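PDB 6SMO: Ketoacyl_synth_N domain-containing protein from Photorhabdus luminescens subsp. laumondii, which probably takes part in 3-oxoacyl-[acyl-carrier-protein] synthesis as a beta-ketoacyl synthase family subunit, assembled with a second ketosynthase-type chain. Local coordinates for residues S158-M163 / Q360-A365; I278-Y283 / Q355-Q360. All coordinates share one frame; numbering follows the deposited sequence.

Overall arrangement
Reading from the N terminus, within the N-terminal ketoacyl-synthase part the chain reaches residues 158-163, the turn that enters helix 161-175. Contact 1 is made about 200 residues later, when 360-365 at the start of strand 362-369 comes back against that turn. Within the large loop so closed lies contact 2: strand 275-278 runs into 278-283, which meets the end of strand 351-356 and the turn after it. The two contacts share Gln360, their centres lie about 8 Å apart, and Cys364 pairs with Arg356 through a backbone hydrogen bond. Together they tie a helix start, a parallel strand pair and a beta hairpin into one region.

Contact 1 of 2, residues S158-M163 / Q360-A365; sequences SDVAGM and QGHVCA
Val160 and Met163 bring the start of helix 161-175 down onto His362 and Cys364 of strand 362-369, a helix-on-sheet junction of the thiolase fold. In catalytic ketosynthases the turn leading into this helix carries the active-site cysteine; here Asp159 appears to hold that place. Val160 sits at the N-cap position. Its CB is 3.6 Å from Cys364 SG; both methyls stay near that sulfur, CG1 at 3.9 Å, and CG2 also rests over one face of the His362 imidazole as a CH-pi contact. It lies 4.0 Å from the ring centroid, 25° off the normal, and is displaced toward the rim on the CG side. The polar edge of the ring is held by others: ND1 is hydrogen-bonded to Ser358 OG, and NE2 to the backbone oxygen of Val184 in the partner chain, the PKS_KS domain-containing protein. The imidazole is thus fixed from two sides while its face receives the valine, and the contact reaches the subunit interface.

In the first turn of the helix, Met163 can be followed outward. CB lies 4.1 Å from Cys364 CB, and CG, anti to the backbone N (chi1 -153°), draws closer to that same carbon, at 3.7 Å. A bend at chi2 (75°) sets SD, and an extended chi3 carries CE on toward Ala365. Ile354 of the adjacent strand 351-356 also touches this side chain. No hydrogen bond crosses between the two segments. At its far end, the methyl CE of Met163 comes to rest 4.0 Å from Ala365 CA.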
loop_
_atom_site.group_PDB
_atom_site.type_symbol
_atom_site.label_atom_id
_atom_site.label_comp_id
_atom_site.label_asym_id
_atom_site.label_seq_id
_atom_site.Cartn_x
_atom_site.Cartn_y
_atom_site.Cartn_z
ATOM N N SER C 158 -6.859 8.657 -5.121
ATOM C CA SER C 158 -8.138 9.340 -4.790
ATOM C C SER C 158 -9.214 8.967 -5.815
ATOM O O SER C 158 -8.965 9.149 -7.025
ATOM C CB SER C 158 -7.957 10.833 -4.700
ATOM O OG SER C 158 -7.371 11.194 -3.460
ATOM N N ASP C 159 -10.340 8.422 -5.334
ATOM C CA ASP C 159 -11.594 8.164 -6.098
ATOM C C ASP C 159 -11.470 6.875 -6.925
ATOM O O ASP C 159 -12.388 6.037 -6.824
ATOM C CB ASP C 159 -11.988 9.377 -6.949
ATOM C CG ASP C 159 -12.180 10.647 -6.135
ATOM O OD1 ASP C 159 -12.957 10.607 -5.161
ATOM O OD2 ASP C 159 -11.541 11.665 -6.471
ATOM N N VAL C 160 -10.386 6.707 -7.694
ATOM C CA VAL C 160 -10.232 5.614 -8.706
ATOM C C VAL C 160 -9.294 4.515 -8.183
ATOM O O VAL C 160 -8.696 3.816 -9.025
ATOM C CB VAL C 160 -9.749 6.167 -10.063
ATOM C CG1 VAL C 160 -10.767 7.114 -10.679
ATOM C CG2 VAL C 160 -8.383 6.838 -9.974
ATOM N N ALA C 161 -9.191 4.335 -6.861
ATOM C CA ALA C 161 -8.329 3.312 -6.216
ATOM C C ALA C 161 -8.836 1.907 -6.568
ATOM O O ALA C 161 -8.036 1.096 -7.073
ATOM C CB ALA C 161 -8.293 3.518 -4.721
ATOM N N GLY C 162 -10.119 1.640 -6.301
ATOM C CA GLY C 162 -10.771 0.339 -6.547
ATOM C C GLY C 162 -10.919 0.043 -8.030
ATOM O O GLY C 162 -10.891 -1.147 -8.396
ATOM N N MET C 163 -11.076 1.083 -8.854
ATOM C CA MET C 163 -11.232 0.975 -10.330
ATOM C C MET C 163 -9.926 0.447 -10.939
ATOM O O MET C 163 -10.000 -0.361 -11.886
ATOM C CB MET C 163 -11.579 2.332 -10.952
ATOM C CG MET C 163 -12.363 2.222 -12.246
ATOM S SD MET C 163 -14.098 1.778 -11.969
ATOM C CE MET C 163 -14.699 1.738 -13.657
ATOM N N GLN C 360 -8.449 15.379 -9.144
ATOM C CA GLN C 360 -7.122 15.812 -9.668
ATOM C C GLN C 360 -7.071 15.634 -11.191
ATOM O O GLN C 360 -6.288 16.363 -11.836
ATOM C CB GLN C 360 -5.996 15.043 -8.975
ATOM C CG GLN C 360 -5.810 15.426 -7.513
ATOM C CD GLN C 360 -5.259 16.820 -7.349
ATOM O OE1 GLN C 360 -5.926 17.714 -6.832
ATOM N NE2 GLN C 360 -4.032 17.022 -7.801
ATOM N N GLY C 361 -7.856 14.697 -11.739
ATOM C CA GLY C 361 -8.118 14.583 -13.189
ATOM C C GLY C 361 -7.736 13.233 -13.777
ATOM O O GLY C 361 -7.185 13.225 -14.894
ATOM N N HIS C 362 -8.037 12.130 -13.082
ATOM C CA HIS C 362 -7.885 10.743 -13.603
ATOM C C HIS C 362 -8.975 10.473 -14.646
ATOM O O HIS C 362 -9.944 11.247 -14.696
ATOM C CB HIS C 362 -7.942 9.707 -12.470
ATOM C CG HIS C 362 -6.665 9.556 -11.717
ATOM N ND1 HIS C 362 -6.328 10.380 -10.661
ATOM C CD2 HIS C 362 -5.647 8.679 -11.854
ATOM C CE1 HIS C 362 -5.154 10.021 -10.184
ATOM N NE2 HIS C 362 -4.715 8.981 -10.899
ATOM N N VAL C 363 -8.798 9.427 -15.460
ATOM C CA VAL C 363 -9.845 8.857 -16.360
ATOM C C VAL C 363 -9.682 7.333 -16.356
ATOM O O VAL C 363 -8.741 6.838 -17.008
ATOM C CB VAL C 363 -9.770 9.426 -17.793
ATOM C CG1 VAL C 363 -10.744 8.726 -18.730
ATOM C CG2 VAL C 363 -9.999 10.930 -17.824
ATOM N N CYS C 364 -10.562 6.631 -15.638
ATOM C CA CYS C 364 -10.565 5.152 -15.490
ATOM C C CYS C 364 -11.903 4.589 -15.981
ATOM O O CYS C 364 -12.942 5.229 -15.730
ATOM C CB CYS C 364 -10.315 4.752 -14.042
ATOM S SG CYS C 364 -8.711 5.313 -13.413
ATOM N N ALA C 365 -11.872 3.440 -16.660
ATOM C CA ALA C 365 -13.071 2.748 -17.189
ATOM C C ALA C 365 -12.810 1.242 -17.305
ATOM O O ALA C 365 -11.675 0.858 -17.654
ATOM C CB ALA C 365 -13.466 3.343 -18.518
#

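Contact 2 of 2, residues I278-Y283 / Q355-Q360; sequences IMDGIY and QRFSNQ
Asp280 and Arg356 form the buried salt bridge between these segments. Arg356 NE gives a 2.6 Å hydrogen bond to Asp280 OD1, with 152° at the hydrogen, and NH1 adds a weak second bond to the same oxygen. Bends at chi2 and chi3 bring NE to the carboxylate. Carboxylate and guanidinium are nearly coplanar, 15° apart. Asp280 OD2 lies over a face of the Phe357 ring, and Asp280 CB makes a CH-pi contact with that face, 4.0 Å from the centroid.

Among the backbone groups, Gln355 N donates to Ile278 O at 3.0 Å. Asp280 N, although near Gln355 O, is bonded instead to Glu286 OE2. The side-chain oxygen Gln355 OE1 is hydrogen-bonded to Thr265 OG1. Farther along, Tyr283 OH donates to a lone pair of Asn359 OD1 at 3.2 Å and has a weak second partner in Lys213 NZ. Tyr283 CD2 approaches the edge of Phe357, 3.7 Å from its CE1.

Two parallel strands, 275-278 and 351-356, thus end side by side and pass into loops of the thiolase fold: residues 357-362 (FSNQGH) probably correspond to the glycine-rich GFGG-type loop, and Asp280-Gly281 to the His-Gly of the catalytic-histidine loop, in catalytic ketosynthases.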
loop_
_atom_site.group_PDB
_atom_site.type_symbol
_atom_site.label_atom_id
_atom_site.label_comp_id
_atom_site.label_asym_id
_atom_site.label_seq_id
_atom_site.Cartn_x
_atom_site.Cartn_y
_atom_site.Cartn_z
ATOM N N ILE C 278 -22.569 3.166 -17.818
ATOM C CA ILE C 278 -22.665 3.625 -16.400
ATOM C C ILE C 278 -21.629 4.738 -16.199
ATOM O O ILE C 278 -20.439 4.492 -16.469
ATOM C CB ILE C 278 -22.473 2.451 -15.416
ATOM C CG1 ILE C 278 -23.595 1.418 -15.557
ATOM C CG2 ILE C 278 -22.353 2.958 -13.985
ATOM C CD1 ILE C 278 -23.334 0.109 -14.845
ATOM N N MET C 279 -22.076 5.910 -15.738
ATOM C CA MET C 279 -21.252 7.147 -15.649
ATOM C C MET C 279 -20.801 7.369 -14.200
ATOM O O MET C 279 -21.356 6.712 -13.295
ATOM C CB MET C 279 -22.024 8.372 -16.161
ATOM C CG MET C 279 -23.343 8.643 -15.454
ATOM S SD MET C 279 -24.342 9.880 -16.327
ATOM C CE MET C 279 -23.592 11.396 -15.735
ATOM N N ASP C 280 -19.805 8.245 -14.012
ATOM C CA ASP C 280 -19.221 8.623 -12.696
ATOM C C ASP C 280 -20.321 9.242 -11.823
ATOM O O ASP C 280 -20.525 8.749 -10.697
ATOM C CB ASP C 280 -18.033 9.574 -12.882
ATOM C CG ASP C 280 -17.328 9.963 -11.594
ATOM O OD1 ASP C 280 -17.087 9.068 -10.763
ATOM O OD2 ASP C 280 -17.024 11.161 -11.432
ATOM N N GLY C 281 -20.991 10.280 -12.333
ATOM C CA GLY C 281 -22.186 10.891 -11.720
ATOM C C GLY C 281 -21.856 11.813 -10.556
ATOM O O GLY C 281 -22.783 12.120 -9.781
ATOM N N ILE C 282 -20.596 12.246 -10.435
ATOM C CA ILE C 282 -20.124 13.190 -9.376
ATOM C C ILE C 282 -20.298 14.626 -9.885
ATOM O O ILE C 282 -20.899 15.440 -9.155
ATOM C CB ILE C 282 -18.662 12.902 -8.976
ATOM C CG1 ILE C 282 -18.472 11.472 -8.458
ATOM C CG2 ILE C 282 -18.156 13.933 -7.976
ATOM C CD1 ILE C 282 -19.189 11.171 -7.157
ATOM N N TYR C 283 -19.789 14.913 -11.087
ATOM C CA TYR C 283 -19.655 16.280 -11.661
ATOM C C TYR C 283 -20.737 16.522 -12.722
ATOM O O TYR C 283 -21.201 15.554 -13.358
ATOM C CB TYR C 283 -18.242 16.475 -12.215
ATOM C CG TYR C 283 -17.153 16.247 -11.198
ATOM C CD1 TYR C 283 -16.763 17.254 -10.329
ATOM C CD2 TYR C 283 -16.527 15.016 -11.081
ATOM C CE1 TYR C 283 -15.772 17.049 -9.381
ATOM C CE2 TYR C 283 -15.534 14.793 -10.141
ATOM C CZ TYR C 283 -15.154 15.815 -9.288
ATOM O OH TYR C 283 -14.177 15.603 -8.359
ATOM N N GLN C 355 -17.498 4.010 -16.172
ATOM C CA GLN C 355 -16.472 5.087 -16.145
ATOM C C GLN C 355 -16.457 5.741 -14.760
ATOM O O GLN C 355 -17.544 5.924 -14.174
ATOM C CB GLN C 355 -16.751 6.135 -17.224
ATOM C CG GLN C 355 -15.571 7.064 -17.480
ATOM C CD GLN C 355 -15.870 8.117 -18.518
ATOM O OE1 GLN C 355 -15.193 8.220 -19.539
ATOM N NE2 GLN C 355 -16.896 8.913 -18.265
ATOM N N ARG C 356 -15.258 6.062 -14.266
ATOM C CA ARG C 356 -15.022 6.879 -13.046
ATOM C C ARG C 356 -13.823 7.798 -13.295
ATOM O O ARG C 356 -12.966 7.440 -14.124
ATOM C CB ARG C 356 -14.769 5.986 -11.827
ATOM C CG ARG C 356 -16.026 5.593 -11.065
ATOM C CD ARG C 356 -15.882 5.860 -9.580
ATOM N NE ARG C 356 -15.831 7.290 -9.295
ATOM C CZ ARG C 356 -15.497 7.830 -8.125
ATOM N NH1 ARG C 356 -15.490 9.146 -7.987
ATOM N NH2 ARG C 356 -15.165 7.065 -7.098
ATOM N N PHE C 357 -13.774 8.941 -12.609
ATOM C CA PHE C 357 -12.612 9.869 -12.629
ATOM C C PHE C 357 -12.546 10.662 -11.320
ATOM O O PHE C 357 -13.574 10.803 -10.629
ATOM C CB PHE C 357 -12.644 10.772 -13.866
ATOM C CG PHE C 357 -13.989 11.311 -14.283
ATOM C CD1 PHE C 357 -14.527 12.431 -13.668
ATOM C CD2 PHE C 357 -14.687 10.738 -15.335
ATOM C CE1 PHE C 357 -15.750 12.943 -14.073
ATOM C CE2 PHE C 357 -15.910 11.251 -15.738
ATOM C CZ PHE C 357 -16.439 12.352 -15.106
ATOM N N SER C 358 -11.345 11.153 -11.004
ATOM C CA SER C 358 -10.977 11.796 -9.716
ATOM C C SER C 358 -11.075 13.320 -9.834
ATOM O O SER C 358 -11.336 13.818 -10.948
ATOM C CB SER C 358 -9.594 11.378 -9.293
ATOM O OG SER C 358 -8.612 11.971 -10.129
ATOM N N ASN C 359 -10.857 14.019 -8.717
ATOM C CA ASN C 359 -10.846 15.503 -8.623
ATOM C C ASN C 359 -9.594 16.048 -9.322
ATOM O O ASN C 359 -9.710 17.077 -10.015
ATOM C CB ASN C 359 -10.910 15.968 -7.165
ATOM C CG ASN C 359 -11.194 17.448 -7.028
ATOM O OD1 ASN C 359 -12.329 17.886 -7.204
ATOM N ND2 ASN C 359 -10.173 18.224 -6.701
ATOM N N GLN C 360 -8.449 15.379 -9.144
ATOM C CA GLN C 360 -7.122 15.812 -9.668
ATOM C C GLN C 360 -7.071 15.634 -11.191
ATOM O O GLN C 360 -6.288 16.363 -11.836
ATOM C CB GLN C 360 -5.996 15.043 -8.975
ATOM C CG GLN C 360 -5.810 15.426 -7.513
ATOM C CD GLN C 360 -5.259 16.820 -7.349
ATOM O OE1 GLN C 360 -5.926 17.714 -6.832
ATOM N NE2 GLN C 360 -4.032 17.022 -7.801
#